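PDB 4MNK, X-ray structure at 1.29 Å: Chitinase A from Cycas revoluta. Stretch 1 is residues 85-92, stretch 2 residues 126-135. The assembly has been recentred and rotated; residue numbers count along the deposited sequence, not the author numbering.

Stretch 1, residues 85-92: NFAKLNSD
Stretch 2 126-135: LEMENFVKLV

Residues 126-135 are helical throughout, within a helix that extends beyond both ends of the stretch. Residues 85-89 lie in a second helix that begins earlier in the chain. Phi/psi values in both cluster near -63/-42. Asn90 relaxes to -70/-18, Ser91 to -85/-8, and Asp92 leaves helical space at -119/106. Asp92 N still bonds Leu89 O at 3.1 Å, and the Asp92 side chain (chi1 t) caps a following helix.

The two axes cross at 68° and approach to 9.2 Å. The nearest CA pairs are Ala87 CA with Glu127 CA at 6.4 Å, and Asn90 CA with Asn130 CA at 5.1 Å. At the second pair both CA-to-CB bonds point toward the other stretch. Asn90 CB and Asn130 CB lie 3.6 Å apart, and Asn90 O is 3.4 Å from Asn130 CB. Both side chains are chi1 m.

No direct hydrogen bond crosses the contact. Two waters supply the polar links. Water 1 donates to Ala87 O and Glu127 OE1, both at 2.7 Å, and accepts from Asn130 ND2 at 2.9 Å. Water 2 donates to Glu127 O and Glu127 OE1, both at 2.7 Å, and accepts from Asn90 ND2 at 3.0 Å. Glu127 OE1 therefore serves both waters. Glu127 is m, m with chi3 -36°, and its side chain places Glu127 OE1 3.4 Å from Ala87 CA.

Leu134 (chi1 t, chi2 p) provides the apolar contacts. Leu134 CD2 sits at the Phe86 ring edge, 4.1 Å from Phe86 CE2. Leu134 CD1 is 4.1 Å from Leu89 CD2; Leu89 is also t, p. Asn90 OD1 packs 3.3 Å from Leu134 CD2. Phe86 has an off-well chi1 of -92°, and Phe131 is t. Asn90 ND2 approaches Phe131 CD2 obliquely at 3.7 Å.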

ATOM      1  N   ASN A  85      17.521   3.540   6.682  1.00  8.97           N
ATOM      2  CA  ASN A  85      18.340   3.027   5.595  1.00  8.79           C
ATOM      3  C   ASN A  85      18.218   3.847   4.312  1.00  8.12           C
ATOM      4  O   ASN A  85      19.228   4.134   3.676  1.00  7.46           O
ATOM      5  CB  ASN A  85      18.052   1.545   5.346  1.00  9.38           C
ATOM      6  CG  ASN A  85      18.702   0.645   6.378  1.00 10.81           C
ATOM      7  OD1 ASN A  85      19.602   1.066   7.104  1.00 12.88           O
ATOM      8  ND2 ASN A  85      18.249  -0.600   6.447  1.00 12.14           N
ATOM      9  N   PHE A  86      16.997   4.235   3.943  1.00  7.64           N
ATOM     10  CA  PHE A  86      16.802   5.127   2.797  1.00  7.46           C
ATOM     11  C   PHE A  86      17.508   6.467   3.004  1.00  7.39           C
ATOM     12  O   PHE A  86      18.135   6.992   2.084  1.00  7.45           O
ATOM     13  CB  PHE A  86      15.318   5.370   2.512  1.00  7.45           C
ATOM     14  CG  PHE A  86      14.714   4.414   1.516  1.00  7.20           C
ATOM     15  CD1 PHE A  86      13.707   3.539   1.906  1.00  7.86           C
ATOM     16  CD2 PHE A  86      15.130   4.405   0.185  1.00  7.66           C
ATOM     17  CE1 PHE A  86      13.130   2.664   0.991  1.00  7.91           C
ATOM     18  CE2 PHE A  86      14.563   3.529  -0.734  1.00  7.79           C
ATOM     19  CZ  PHE A  86      13.560   2.658  -0.328  1.00  7.65           C
ATOM     20  N   ALA A  87      17.411   7.014   4.214  1.00  7.61           N
ATOM     21  CA  ALA A  87      18.040   8.297   4.524  1.00  7.88           C
ATOM     22  C   ALA A  87      19.563   8.219   4.402  1.00  8.02           C
ATOM     23  O   ALA A  87      20.193   9.133   3.865  1.00  7.86           O
ATOM     24  CB  ALA A  87      17.624   8.781   5.905  1.00  8.03           C
ATOM     25  N   LYS A  88      20.151   7.122   4.878  1.00  8.27           N
ATOM     26  CA  LYS A  88      21.594   6.900   4.740  1.00  8.79           C
ATOM     27  C   LYS A  88      21.982   6.721   3.275  1.00  8.45           C
ATOM     28  O   LYS A  88      22.935   7.339   2.792  1.00  8.99           O
ATOM     29  CB  LYS A  88      22.040   5.677   5.545  1.00  9.13           C
ATOM     30  CG  LYS A  88      22.112   5.908   7.046  1.00 10.42           C
ATOM     31  CD  LYS A  88      22.692   4.707   7.785  1.00 12.42           C
ATOM     32  CE  LYS A  88      21.690   3.567   7.890  1.00 13.70           C
ATOM     33  NZ  LYS A  88      22.229   2.415   8.665  1.00 14.91           N
ATOM     34  N   LEU A  89      21.225   5.875   2.579  1.00  8.13           N
ATOM     35  CA  LEU A  89      21.439   5.595   1.166  1.00  8.13           C
ATOM     36  C   LEU A  89      21.433   6.854   0.308  1.00  8.01           C
ATOM     37  O   LEU A  89      22.357   7.091  -0.471  1.00  7.84           O
ATOM     38  CB  LEU A  89      20.352   4.639   0.663  1.00  8.25           C
ATOM     39  CG  LEU A  89      20.175   4.480  -0.849  1.00  8.09           C
ATOM     40  CD1 LEU A  89      21.400   3.866  -1.497  1.00  8.48           C
ATOM     41  CD2 LEU A  89      18.940   3.650  -1.129  1.00  8.22           C
ATOM     42  N   ASN A  90      20.382   7.655   0.454  1.00  8.02           N
ATOM     43  CA  ASN A  90      20.114   8.722  -0.502  1.00  8.33           C
ATOM     44  C   ASN A  90      21.111   9.878  -0.441  1.00  8.67           C
ATOM     45  O   ASN A  90      21.230  10.645  -1.393  1.00  8.86           O
ATOM     46  CB  ASN A  90      18.671   9.215  -0.368  1.00  8.08           C
ATOM     47  CG  ASN A  90      17.649   8.142  -0.713  1.00  7.86           C
ATOM     48  OD1 ASN A  90      17.969   7.152  -1.374  1.00  8.31           O
ATOM     49  ND2 ASN A  90      16.412   8.337  -0.268  1.00  7.81           N
ATOM     50  N   SER A  91      21.840   9.976   0.669  1.00  9.26           N
ATOM     51  CA  SER A  91      22.850  11.019   0.858  1.00 10.18           C
ATOM     52  C   SER A  91      24.216  10.644   0.268  1.00 10.51           C
ATOM     53  O   SER A  91      25.122  11.478   0.212  1.00 11.25           O
ATOM     54  CB  SER A  91      22.988  11.342   2.349  1.00 10.29           C
ATOM     55  OG  SER A  91      23.832  12.460   2.564  1.00 11.36           O
ATOM     56  N   ASP A  92      24.352   9.397  -0.179  1.00 10.53           N
ATOM     57  CA  ASP A  92      25.632   8.835  -0.611  1.00 10.86           C
ATOM     58  C   ASP A  92      25.538   8.434  -2.088  1.00 10.54           C
ATOM     59  O   ASP A  92      24.913   7.429  -2.429  1.00 10.28           O
ATOM     60  CB  ASP A  92      25.943   7.625   0.284  1.00 11.27           C
ATOM     61  CG  ASP A  92      27.305   6.986   0.013  1.00 12.57           C
ATOM     62  OD1 ASP A  92      27.842   6.376   0.963  1.00 15.10           O
ATOM     63  OD2 ASP A  92      27.827   7.052  -1.120  1.00 13.48           O
ATOM     64  N   LEU A 126      15.472  17.947   3.162  1.00  9.59           N
ATOM     65  CA  LEU A 126      16.717  17.287   2.764  1.00  9.22           C
ATOM     66  C   LEU A 126      16.468  15.868   2.261  1.00  8.89           C
ATOM     67  O   LEU A 126      17.037  15.449   1.251  1.00  8.69           O
ATOM     68  CB  LEU A 126      17.733  17.270   3.915  1.00  9.39           C
ATOM     69  CG  LEU A 126      19.027  16.483   3.658  1.00  9.52           C
ATOM     70  CD1 LEU A 126      19.812  17.054   2.476  1.00  9.54           C
ATOM     71  CD2 LEU A 126      19.892  16.430   4.905  1.00  9.85           C
ATOM     72  N   GLU A 127      15.609  15.139   2.966  1.00  8.59           N
ATOM     73  CA  GLU A 127      15.303  13.763   2.601  1.00  8.55           C
ATOM     74  C   GLU A 127      14.531  13.657   1.291  1.00  8.45           C
ATOM     75  O   GLU A 127      14.767  12.734   0.512  1.00  8.31           O
ATOM     76  CB  GLU A 127      14.597  13.032   3.745  1.00  8.57           C
ATOM     77  CG  GLU A 127      15.449  12.909   5.010  1.00  9.36           C
ATOM     78  CD  GLU A 127      16.860  12.387   4.743  1.00  9.84           C
ATOM     79  OE1 GLU A 127      17.037  11.526   3.855  1.00  9.84           O
ATOM     80  OE2 GLU A 127      17.796  12.833   5.435  1.00 10.98           O
ATOM     81  N   MET A 128      13.632  14.606   1.034  1.00  8.59           N
ATOM     82  CA  MET A 128      12.954  14.662  -0.261  1.00  8.99           C
ATOM     83  C   MET A 128      13.949  14.960  -1.384  1.00  9.03           C
ATOM     84  O   MET A 128      13.928  14.302  -2.422  1.00  8.95           O
ATOM     85  CB  MET A 128      11.816  15.687  -0.257  1.00  9.10           C
ATOM     86  CG  MET A 128      11.007  15.734  -1.560  1.00  9.75           C
ATOM     87  SD  MET A 128      10.188  14.176  -1.979  1.00 10.79           S
ATOM     88  CE  MET A 128       8.778  14.233  -0.876  1.00 12.05           C
ATOM     89  N   GLU A 129      14.827  15.938  -1.159  1.00  9.24           N
ATOM     90  CA  GLU A 129      15.847  16.314  -2.139  1.00  9.67           C
ATOM     91  C   GLU A 129      16.736  15.135  -2.523  1.00  8.95           C
ATOM     92  O   GLU A 129      17.027  14.920  -3.702  1.00  8.86           O
ATOM     93  CB  GLU A 129      16.703  17.466  -1.608  1.00 10.43           C
ATOM     94  CG  GLU A 129      15.995  18.813  -1.588  1.00 13.10           C
ATOM     95  CD  GLU A 129      16.742  19.882  -0.801  1.00 16.01           C
ATOM     96  OE1 GLU A 129      17.821  19.593  -0.238  1.00 17.80           O
ATOM     97  OE2 GLU A 129      16.236  21.023  -0.741  1.00 18.01           O
ATOM     98  N   ASN A 130      17.161  14.365  -1.525  1.00  8.38           N
ATOM     99  CA  ASN A 130      18.023  13.218  -1.783  1.00  7.99           C
ATOM    100  C   ASN A 130      17.275  12.041  -2.410  1.00  7.61           C
ATOM    101  O   ASN A 130      17.845  11.295  -3.209  1.00  7.43           O
ATOM    102  CB  ASN A 130      18.765  12.800  -0.514  1.00  8.09           C
ATOM    103  CG  ASN A 130      19.807  13.824  -0.078  1.00  8.19           C
ATOM    104  OD1 ASN A 130      20.152  14.746  -0.824  1.00  9.43           O
ATOM    105  ND2 ASN A 130      20.320  13.657   1.133  1.00  8.50           N
ATOM    106  N   PHE A 131      16.002  11.885  -2.050  1.00  7.34           N
ATOM    107  CA  PHE A 131      15.139  10.869  -2.659  1.00  7.29           C
ATOM    108  C   PHE A 131      14.927  11.170  -4.143  1.00  7.31           C
ATOM    109  O   PHE A 131      14.941  10.259  -4.970  1.00  7.22           O
ATOM    110  CB  PHE A 131      13.804  10.789  -1.910  1.00  7.27           C
ATOM    111  CG  PHE A 131      12.941   9.604  -2.280  1.00  7.32           C
ATOM    112  CD1 PHE A 131      11.567   9.764  -2.413  1.00  7.86           C
ATOM    113  CD2 PHE A 131      13.484   8.332  -2.468  1.00  7.04           C
ATOM    114  CE1 PHE A 131      10.742   8.685  -2.731  1.00  8.26           C
ATOM    115  CE2 PHE A 131      12.664   7.245  -2.793  1.00  7.68           C
ATOM    116  CZ  PHE A 131      11.291   7.427  -2.922  1.00  7.77           C
ATOM    117  N   VAL A 132      14.755  12.452  -4.470  1.00  7.44           N
ATOM    118  CA  VAL A 132      14.695  12.913  -5.860  1.00  7.75           C
ATOM    119  C   VAL A 132      15.922  12.441  -6.656  1.00  7.71           C
ATOM    120  O   VAL A 132      15.783  11.964  -7.783  1.00  7.69           O
ATOM    121  CB  VAL A 132      14.523  14.461  -5.935  1.00  7.91           C
ATOM    122  CG1 VAL A 132      14.941  15.020  -7.297  1.00  8.39           C
ATOM    123  CG2 VAL A 132      13.089  14.854  -5.609  1.00  8.51           C
ATOM    124  N   LYS A 133      17.112  12.561  -6.062  1.00  7.72           N
ATOM    125  CA  LYS A 133      18.347  12.102  -6.705  1.00  8.20           C
ATOM    126  C   LYS A 133      18.287  10.603  -6.993  1.00  7.80           C
ATOM    127  O   LYS A 133      18.568  10.174  -8.107  1.00  7.93           O
ATOM    128  CB  LYS A 133      19.574  12.425  -5.848  1.00  8.54           C
ATOM    129  CG  LYS A 133      19.836  13.911  -5.633  1.00 10.17           C
ATOM    130  CD  LYS A 133      21.038  14.127  -4.723  1.00 12.72           C
ATOM    131  CE  LYS A 133      21.120  15.560  -4.229  1.00 14.34           C
ATOM    132  NZ  LYS A 133      22.277  15.753  -3.311  1.00 16.12           N
ATOM    133  N   LEU A 134      17.903   9.814  -5.988  1.00  7.43           N
ATOM    134  CA  LEU A 134      17.797   8.363  -6.150  1.00  7.14           C
ATOM    135  C   LEU A 134      16.832   7.984  -7.271  1.00  6.94           C
ATOM    136  O   LEU A 134      17.173   7.195  -8.155  1.00  7.33           O
ATOM    137  CB  LEU A 134      17.358   7.688  -4.844  1.00  7.11           C
ATOM    138  CG  LEU A 134      17.289   6.154  -4.890  1.00  7.10           C
ATOM    139  CD1 LEU A 134      18.679   5.545  -4.724  1.00  8.16           C
ATOM    140  CD2 LEU A 134      16.326   5.616  -3.836  1.00  7.13           C
ATOM    141  N   VAL A 135      15.630   8.551  -7.222  1.00  7.00           N
ATOM    142  CA  VAL A 135      14.579   8.196  -8.169  1.00  7.24           C
ATOM    143  C   VAL A 135      14.923   8.636  -9.596  1.00  7.16           C
ATOM    144  O   VAL A 135      14.672   7.901 -10.554  1.00  7.41           O
ATOM    145  CB  VAL A 135      13.198   8.724  -7.711  1.00  7.02           C
ATOM    146  CG1 VAL A 135      12.131   8.465  -8.764  1.00  7.68           C
ATOM    147  CG2 VAL A 135      12.791   8.064  -6.398  1.00  7.49           C
TER
HETATM  148  O   HOH W   1      19.378  11.382   2.578  1.00  9.75           O
HETATM  149  O   HOH W   2      15.943  10.564   1.612  1.00  8.75           O